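Local coordinates for protein putative surface-anchored fimbrial subunit (Corynebacterium diphtheriae, PDB 3HR6) that forms the shaft of the pilus on the bacterial surface, as a major pilin built of tandem Ig-like modules carrying isopeptide and disulfide bonds, at residues A[224-229]-A[283-287]. Sequence-based numbering, arbitrary orientation.
Sequences YQVGDR and QWDPE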
# COMPACT_ATOMS: atom_id res chain seq x y z
N TYR A 224 -3.88 -13.79 -3.52
CA TYR A 224 -5.26 -14.18 -3.43
C TYR A 224 -6.12 -13.06 -4.00
O TYR A 224 -5.72 -11.91 -3.97
CB TYR A 224 -5.67 -14.50 -1.98
CG TYR A 224 -5.09 -13.62 -0.90
CD1 TYR A 224 -5.79 -12.51 -0.42
CD2 TYR A 224 -3.81 -13.85 -0.38
CE1 TYR A 224 -5.27 -11.71 0.54
CE2 TYR A 224 -3.28 -13.04 0.59
CZ TYR A 224 -3.99 -11.96 1.07
OH TYR A 224 -3.46 -11.16 2.01
N GLN A 225 -7.28 -13.46 -4.52
CA GLN A 225 -8.21 -12.54 -5.13
C GLN A 225 -9.14 -12.01 -4.08
O GLN A 225 -9.67 -12.79 -3.29
CB GLN A 225 -9.03 -13.23 -6.22
CG GLN A 225 -8.24 -13.61 -7.45
CD GLN A 225 -7.42 -12.47 -8.01
OE1 GLN A 225 -7.93 -11.58 -8.71
NE2 GLN A 225 -6.13 -12.49 -7.69
N VAL A 226 -9.32 -10.70 -4.06
CA VAL A 226 -10.37 -10.08 -3.28
C VAL A 226 -11.17 -9.27 -4.28
O VAL A 226 -10.67 -8.28 -4.81
CB VAL A 226 -9.87 -9.15 -2.20
CG1 VAL A 226 -11.07 -8.42 -1.58
CG2 VAL A 226 -9.11 -9.92 -1.11
N GLY A 227 -12.38 -9.73 -4.59
CA GLY A 227 -13.12 -9.21 -5.72
C GLY A 227 -12.31 -9.25 -7.01
O GLY A 227 -11.77 -10.29 -7.39
N ASP A 228 -12.23 -8.11 -7.69
CA ASP A 228 -11.56 -8.07 -8.99
C ASP A 228 -10.11 -7.62 -8.86
O ASP A 228 -9.49 -7.18 -9.84
CB ASP A 228 -12.31 -7.16 -9.97
CG ASP A 228 -12.40 -5.71 -9.49
OD1 ASP A 228 -11.95 -5.38 -8.38
OD2 ASP A 228 -12.95 -4.89 -10.25
N ARG A 229 -9.58 -7.69 -7.65
CA ARG A 229 -8.19 -7.33 -7.42
C ARG A 229 -7.38 -8.44 -6.76
O ARG A 229 -7.87 -9.14 -5.90
CB ARG A 229 -8.09 -6.06 -6.60
CG ARG A 229 -8.69 -4.85 -7.38
CD ARG A 229 -8.96 -3.74 -6.45
NE ARG A 229 -7.73 -3.20 -5.88
CZ ARG A 229 -7.67 -2.24 -4.96
NH1 ARG A 229 -8.76 -1.76 -4.41
NH2 ARG A 229 -6.48 -1.84 -4.52
N GLN A 283 -6.67 -14.76 5.08
CA GLN A 283 -6.09 -13.99 4.01
C GLN A 283 -6.49 -12.53 4.26
O GLN A 283 -7.68 -12.19 4.27
CB GLN A 283 -6.53 -14.53 2.66
CG GLN A 283 -5.73 -15.81 2.36
CD GLN A 283 -6.03 -16.41 1.05
OE1 GLN A 283 -7.15 -16.35 0.56
NE2 GLN A 283 -5.01 -17.06 0.46
N TRP A 284 -5.50 -11.71 4.54
CA TRP A 284 -5.72 -10.33 5.00
C TRP A 284 -5.86 -9.38 3.81
O TRP A 284 -5.03 -9.39 2.90
CB TRP A 284 -4.56 -9.91 5.87
CG TRP A 284 -4.56 -8.52 6.36
CD1 TRP A 284 -5.53 -7.91 7.10
CD2 TRP A 284 -3.48 -7.58 6.25
NE1 TRP A 284 -5.14 -6.63 7.41
CE2 TRP A 284 -3.89 -6.40 6.90
CE3 TRP A 284 -2.23 -7.61 5.63
CZ2 TRP A 284 -3.08 -5.27 6.95
CZ3 TRP A 284 -1.42 -6.50 5.69
CH2 TRP A 284 -1.84 -5.33 6.33
N ASP A 285 -6.95 -8.61 3.81
CA ASP A 285 -7.12 -7.53 2.87
C ASP A 285 -6.67 -6.25 3.58
O ASP A 285 -7.36 -5.81 4.52
CB ASP A 285 -8.59 -7.40 2.44
CG ASP A 285 -8.80 -6.25 1.42
OD1 ASP A 285 -7.86 -5.48 1.19
OD2 ASP A 285 -9.90 -6.16 0.83
N PRO A 286 -5.50 -5.68 3.18
CA PRO A 286 -4.98 -4.51 3.85
C PRO A 286 -5.86 -3.28 3.65
O PRO A 286 -5.69 -2.29 4.39
CB PRO A 286 -3.62 -4.31 3.18
CG PRO A 286 -3.72 -4.95 1.87
CD PRO A 286 -4.70 -6.06 2.01
N GLU A 287 -6.76 -3.32 2.68
CA GLU A 287 -7.67 -2.20 2.43
C GLU A 287 -9.10 -2.57 2.86
O GLU A 287 -10.07 -2.12 2.25
CB GLU A 287 -7.54 -1.72 0.96
CG GLU A 287 -6.04 -1.45 0.57
CD GLU A 287 -5.83 -0.83 -0.82
OE1 GLU A 287 -6.82 -0.81 -1.58
OE2 GLU A 287 -4.69 -0.39 -1.12
O HOH W 1 -3.03 -12.80 4.67
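Tyr224 is caught from two directions at once: the side chain of Gln283 lies flat across one face of its ring while its hydroxyl reaches the backbone of Trp284. The setting is an Ig-like module of the Cna-B type, where the antiparallel hairpin of strands 219-226 and 229-236, closed by a type II' turn from Val226 to Arg229, meets an irregular loop that follows strand 268-276. Gln283 CB sits almost straight above the ring, 3.7 Å from the centroid of the Tyr224 ring, a CH-pi contact. With its chain extended beyond CG (chi2 -178°), Gln283 runs back over the ring toward Tyr224 CB and lays its amide over the CG end of the ring, the two planes 23° apart. At the far end Tyr224 OH donates to Trp284 O in a short 2.5 Å hydrogen bond close to the ring plane. A water then links the same hydroxyl to Trp284 N, accepting from that nitrogen at 2.7 Å and donating to Tyr224 OH. Further along, Val226 CG1 packs 3.5 Å from Asp285 OD2, an oxygen that also forms a salt bridge with Lys192. The other oxygen, Asp285 OD1, takes the N-H of Glu287 at 2.8 Å in an Asx turn. Arg229 also bonds to the end of strand 187-192 and the residue after it, giving NE to Leu193 O and NH2 to Lys192 O. The same NH2 closes a salt bridge 3.1 Å from Glu287 OE1, approaching from above a carboxylate turned 67° from the guanidinium plane.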